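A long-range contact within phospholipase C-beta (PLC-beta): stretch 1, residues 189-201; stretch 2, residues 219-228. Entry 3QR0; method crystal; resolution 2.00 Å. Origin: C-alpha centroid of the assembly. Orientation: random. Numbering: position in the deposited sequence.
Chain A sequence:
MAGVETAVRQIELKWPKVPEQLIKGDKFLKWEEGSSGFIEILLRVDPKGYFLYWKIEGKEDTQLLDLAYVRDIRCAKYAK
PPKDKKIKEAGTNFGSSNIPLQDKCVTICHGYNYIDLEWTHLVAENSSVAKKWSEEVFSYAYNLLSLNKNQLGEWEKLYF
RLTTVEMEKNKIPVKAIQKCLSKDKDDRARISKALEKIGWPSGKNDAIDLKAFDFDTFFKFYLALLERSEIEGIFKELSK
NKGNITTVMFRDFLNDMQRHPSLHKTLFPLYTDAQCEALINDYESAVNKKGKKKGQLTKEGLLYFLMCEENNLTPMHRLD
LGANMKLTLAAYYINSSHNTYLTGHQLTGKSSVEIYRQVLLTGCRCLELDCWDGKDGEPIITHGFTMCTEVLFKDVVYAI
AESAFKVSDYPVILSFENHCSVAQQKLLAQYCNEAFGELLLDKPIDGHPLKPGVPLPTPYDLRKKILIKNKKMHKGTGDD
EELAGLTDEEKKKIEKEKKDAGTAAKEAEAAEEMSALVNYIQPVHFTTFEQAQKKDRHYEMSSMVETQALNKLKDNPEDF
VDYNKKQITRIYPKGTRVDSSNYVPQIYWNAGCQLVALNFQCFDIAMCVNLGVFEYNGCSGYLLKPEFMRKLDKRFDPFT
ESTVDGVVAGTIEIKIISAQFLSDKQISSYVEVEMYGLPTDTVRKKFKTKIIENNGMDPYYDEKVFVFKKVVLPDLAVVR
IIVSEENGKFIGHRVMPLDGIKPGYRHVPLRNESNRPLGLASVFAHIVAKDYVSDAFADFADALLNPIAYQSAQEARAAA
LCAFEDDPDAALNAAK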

# COMPACT_ATOMS: atom_id res chain seq x y z
N ALA A 189 -15.43 -26.94 -16.64
CA ALA A 189 -15.59 -28.39 -16.58
C ALA A 189 -14.95 -28.97 -15.32
O ALA A 189 -15.51 -29.88 -14.70
CB ALA A 189 -14.99 -29.04 -17.83
N ARG A 190 -13.78 -28.44 -14.95
CA ARG A 190 -13.10 -28.86 -13.71
C ARG A 190 -13.98 -28.55 -12.50
O ARG A 190 -14.14 -29.39 -11.61
CB ARG A 190 -11.75 -28.16 -13.56
CG ARG A 190 -10.68 -28.62 -14.54
CD ARG A 190 -9.35 -27.92 -14.28
NE ARG A 190 -8.79 -28.29 -12.98
CZ ARG A 190 -7.68 -27.78 -12.45
NH1 ARG A 190 -6.98 -26.86 -13.10
NH2 ARG A 190 -7.26 -28.20 -11.26
N ILE A 191 -14.55 -27.35 -12.49
CA ILE A 191 -15.43 -26.92 -11.42
C ILE A 191 -16.63 -27.87 -11.29
O ILE A 191 -16.95 -28.31 -10.19
CB ILE A 191 -15.89 -25.46 -11.61
CG1 ILE A 191 -14.72 -24.51 -11.35
CG2 ILE A 191 -17.06 -25.13 -10.69
CD1 ILE A 191 -14.92 -23.11 -11.90
N SER A 192 -17.28 -28.19 -12.41
CA SER A 192 -18.41 -29.12 -12.40
C SER A 192 -18.03 -30.50 -11.85
O SER A 192 -18.75 -31.07 -11.03
CB SER A 192 -19.00 -29.27 -13.81
OG SER A 192 -19.59 -28.06 -14.24
N LYS A 193 -16.89 -31.02 -12.32
CA LYS A 193 -16.38 -32.31 -11.85
C LYS A 193 -16.11 -32.29 -10.35
O LYS A 193 -16.41 -33.26 -9.65
CB LYS A 193 -15.10 -32.68 -12.60
CG LYS A 193 -15.29 -32.97 -14.09
CD LYS A 193 -15.52 -34.45 -14.37
CE LYS A 193 -14.21 -35.24 -14.34
NZ LYS A 193 -14.38 -36.61 -14.90
N ALA A 194 -15.55 -31.19 -9.86
CA ALA A 194 -15.26 -31.03 -8.43
C ALA A 194 -16.54 -31.00 -7.59
O ALA A 194 -16.60 -31.61 -6.53
CB ALA A 194 -14.43 -29.77 -8.18
N LEU A 195 -17.55 -30.28 -8.07
CA LEU A 195 -18.86 -30.24 -7.41
C LEU A 195 -19.47 -31.64 -7.35
O LEU A 195 -20.05 -32.04 -6.34
CB LEU A 195 -19.81 -29.29 -8.13
CG LEU A 195 -19.44 -27.80 -8.17
CD1 LEU A 195 -20.34 -27.05 -9.15
CD2 LEU A 195 -19.51 -27.17 -6.79
N GLU A 196 -19.32 -32.38 -8.45
CA GLU A 196 -19.81 -33.75 -8.53
C GLU A 196 -19.11 -34.65 -7.52
O GLU A 196 -19.77 -35.40 -6.80
CB GLU A 196 -19.61 -34.30 -9.95
CG GLU A 196 -20.45 -35.53 -10.28
CD GLU A 196 -20.31 -35.96 -11.73
OE1 GLU A 196 -19.27 -35.63 -12.36
OE2 GLU A 196 -21.24 -36.62 -12.25
N LYS A 197 -17.79 -34.56 -7.45
CA LYS A 197 -16.99 -35.37 -6.52
C LYS A 197 -17.38 -35.16 -5.06
O LYS A 197 -17.32 -36.09 -4.26
CB LYS A 197 -15.50 -35.06 -6.71
CG LYS A 197 -14.57 -35.94 -5.89
CD LYS A 197 -13.13 -35.81 -6.38
CE LYS A 197 -12.22 -36.82 -5.70
NZ LYS A 197 -10.85 -36.80 -6.29
N ILE A 198 -17.78 -33.94 -4.72
CA ILE A 198 -18.19 -33.58 -3.36
C ILE A 198 -19.59 -34.10 -3.01
O ILE A 198 -19.91 -34.27 -1.83
CB ILE A 198 -18.14 -32.04 -3.15
CG1 ILE A 198 -16.69 -31.55 -3.19
CG2 ILE A 198 -18.79 -31.63 -1.84
CD1 ILE A 198 -15.80 -32.19 -2.16
N GLY A 199 -20.41 -34.35 -4.03
CA GLY A 199 -21.78 -34.81 -3.83
C GLY A 199 -22.82 -33.71 -3.97
O GLY A 199 -23.96 -33.88 -3.55
N TRP A 200 -22.42 -32.58 -4.56
CA TRP A 200 -23.34 -31.47 -4.85
C TRP A 200 -23.80 -31.53 -6.29
O TRP A 200 -23.10 -32.07 -7.15
CB TRP A 200 -22.66 -30.12 -4.63
CG TRP A 200 -22.49 -29.69 -3.20
CD1 TRP A 200 -23.18 -30.15 -2.11
CD2 TRP A 200 -21.62 -28.66 -2.72
NE1 TRP A 200 -22.76 -29.49 -0.98
CE2 TRP A 200 -21.81 -28.57 -1.33
CE3 TRP A 200 -20.69 -27.82 -3.34
CZ2 TRP A 200 -21.10 -27.67 -0.54
CZ3 TRP A 200 -19.98 -26.92 -2.55
CH2 TRP A 200 -20.19 -26.85 -1.17
N PRO A 201 -24.99 -30.95 -6.58
CA PRO A 201 -25.44 -30.76 -7.95
C PRO A 201 -24.43 -29.97 -8.77
O PRO A 201 -23.92 -28.95 -8.30
CB PRO A 201 -26.74 -29.95 -7.78
CG PRO A 201 -27.24 -30.33 -6.45
CD PRO A 201 -26.03 -30.58 -5.60
N PHE A 219 -14.67 -25.97 1.65
CA PHE A 219 -13.23 -26.25 1.65
C PHE A 219 -12.92 -27.59 1.00
O PHE A 219 -11.92 -27.73 0.30
CB PHE A 219 -12.62 -26.19 3.05
CG PHE A 219 -11.12 -26.32 3.05
CD1 PHE A 219 -10.33 -25.26 2.63
CD2 PHE A 219 -10.51 -27.51 3.44
CE1 PHE A 219 -8.94 -25.37 2.62
CE2 PHE A 219 -9.11 -27.63 3.42
CZ PHE A 219 -8.33 -26.56 3.01
N LYS A 220 -13.77 -28.59 1.22
CA LYS A 220 -13.63 -29.89 0.55
C LYS A 220 -13.75 -29.71 -0.98
O LYS A 220 -13.14 -30.45 -1.75
CB LYS A 220 -14.68 -30.88 1.08
CG LYS A 220 -14.26 -32.35 0.97
CD LYS A 220 -15.33 -33.30 1.51
CE LYS A 220 -15.07 -34.73 1.04
NZ LYS A 220 -16.11 -35.70 1.51
N PHE A 221 -14.53 -28.73 -1.42
CA PHE A 221 -14.61 -28.36 -2.84
C PHE A 221 -13.26 -27.83 -3.34
O PHE A 221 -12.81 -28.21 -4.41
CB PHE A 221 -15.75 -27.35 -3.06
CG PHE A 221 -15.71 -26.66 -4.40
CD1 PHE A 221 -15.82 -27.38 -5.58
CD2 PHE A 221 -15.63 -25.27 -4.47
CE1 PHE A 221 -15.81 -26.73 -6.81
CE2 PHE A 221 -15.61 -24.62 -5.70
CZ PHE A 221 -15.70 -25.35 -6.87
N TYR A 222 -12.62 -26.96 -2.55
CA TYR A 222 -11.26 -26.50 -2.84
C TYR A 222 -10.31 -27.69 -3.02
O TYR A 222 -9.55 -27.74 -3.98
CB TYR A 222 -10.73 -25.58 -1.72
CG TYR A 222 -9.33 -25.04 -1.96
CD1 TYR A 222 -9.13 -23.76 -2.47
CD2 TYR A 222 -8.20 -25.80 -1.66
CE1 TYR A 222 -7.85 -23.26 -2.69
CE2 TYR A 222 -6.92 -25.31 -1.88
CZ TYR A 222 -6.75 -24.04 -2.39
OH TYR A 222 -5.49 -23.54 -2.62
N LEU A 223 -10.37 -28.64 -2.08
CA LEU A 223 -9.52 -29.84 -2.14
C LEU A 223 -9.78 -30.65 -3.42
O LEU A 223 -8.85 -31.16 -4.03
CB LEU A 223 -9.74 -30.73 -0.92
CG LEU A 223 -9.39 -30.15 0.46
CD1 LEU A 223 -9.71 -31.15 1.57
CD2 LEU A 223 -7.93 -29.73 0.50
N ALA A 224 -11.05 -30.75 -3.80
CA ALA A 224 -11.45 -31.45 -5.03
C ALA A 224 -11.09 -30.69 -6.31
O ALA A 224 -10.91 -31.32 -7.36
CB ALA A 224 -12.95 -31.73 -5.00
N LEU A 225 -11.01 -29.36 -6.24
CA LEU A 225 -10.79 -28.54 -7.43
C LEU A 225 -9.33 -28.43 -7.81
O LEU A 225 -8.95 -28.78 -8.93
CB LEU A 225 -11.37 -27.13 -7.23
CG LEU A 225 -11.21 -26.19 -8.43
CD1 LEU A 225 -11.83 -26.80 -9.69
CD2 LEU A 225 -11.83 -24.83 -8.14
N LEU A 226 -8.51 -27.91 -6.90
CA LEU A 226 -7.10 -27.67 -7.21
C LEU A 226 -6.28 -28.92 -6.97
O LEU A 226 -6.54 -29.68 -6.04
CB LEU A 226 -6.53 -26.50 -6.40
CG LEU A 226 -7.03 -25.12 -6.84
CD1 LEU A 226 -8.44 -24.90 -6.32
CD2 LEU A 226 -6.11 -24.01 -6.37
N GLU A 227 -5.29 -29.14 -7.83
CA GLU A 227 -4.29 -30.18 -7.65
C GLU A 227 -3.05 -29.54 -7.02
O GLU A 227 -2.14 -29.08 -7.71
CB GLU A 227 -3.94 -30.85 -8.99
CG GLU A 227 -4.96 -31.90 -9.42
CD GLU A 227 -4.85 -32.30 -10.89
OE1 GLU A 227 -4.18 -31.58 -11.68
OE2 GLU A 227 -5.45 -33.33 -11.26
N ARG A 228 -3.05 -29.50 -5.69
CA ARG A 228 -1.92 -28.98 -4.93
C ARG A 228 -0.90 -30.11 -4.74
O ARG A 228 -0.66 -30.58 -3.63
CB ARG A 228 -2.41 -28.41 -3.60
CG ARG A 228 -3.47 -27.30 -3.73
CD ARG A 228 -2.93 -26.05 -4.43
NE ARG A 228 -1.71 -25.58 -3.78
CZ ARG A 228 -1.66 -24.75 -2.74
NH1 ARG A 228 -2.77 -24.24 -2.21
NH2 ARG A 228 -0.48 -24.42 -2.24
O HOH W 1 -9.81 -30.00 -11.06

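The one direct hydrogen bond between the two stretches joins a side chain to a helix end. Arg-190 NH2 donates to Leu-225 O at 2.9 Å, with an N-H...acceptor angle of 131°. Leu-225 is the last helical residue of its stretch, and Leu-226 is the first to leave helical angles, so this carbonyl is available to an outside donor. Arginine suits the position because its long, flexible chain starts sideways to the partner yet brings its charged end to the far helix. Water 1 reinforces the link: it accepts from Arg-190 NE at 2.8 Å and donates to Leu-225 O at 2.6 Å, so the same carbonyl oxygen is reached both directly and through solvent. Beyond it, Glu-227 adds only a diffuse attraction. Its OE1 lies 4.6 Å from Arg-190 NH2, well out of the guanidinium plane, too far for a salt bridge.

The rest of the contact is largely apolar. The helices, 189-198 and 219-225, run at 126° between their N-to-C directions, and their axes approach to 8.5 Å. Such closeness needs small residues where the backbones meet, and the nearest CA atoms belong to two alanines, Ala-194 and Ala-224, 5.1 Å apart. Each points its CB toward the other stretch, and the two CB atoms pack at 4.0 Å.

Beside this pair, Phe-221 supplies the bulk. Its side chain is a knob set among Ile-191, Ala-194, Leu-195 and Ile-198, where a flat, broad ring can touch several neighbors at once. Ala-194 CB comes within 3.6 Å of Phe-221 CE1. Leu-195 CD2 lies over one ring face, 4.1 Å from the centroid of the Phe-221 ring, in a CH-pi contact that sets a methyl against the pi electrons. Ile-191 CG2 approaches Phe-221 CZ at 4.1 Å, while Ile-191 CG1 meets Leu-225 CD1 at 4.0 Å; a branched side chain can thus serve two partners.

Toward the end of the first helix, Ile-198 reaches across with CD1, 4.0 Å from Ala-224 CB and 3.5 Å from Lys-220 CG. Here the lysine offers its aliphatic portion to the isoleucine, and its extended chain leaves the amine free of this contact. Gly-199 is then the first residue to leave helical angles, in a Schellman motif, its positive phi of 101° favoring glycine because a CB would jam against the preceding carbonyl oxygen. The chain turns so that Trp-200 points back toward the second stretch, with CZ3 4.3 Å from Phe-221 CB. Together the two stretches bury 556 Å².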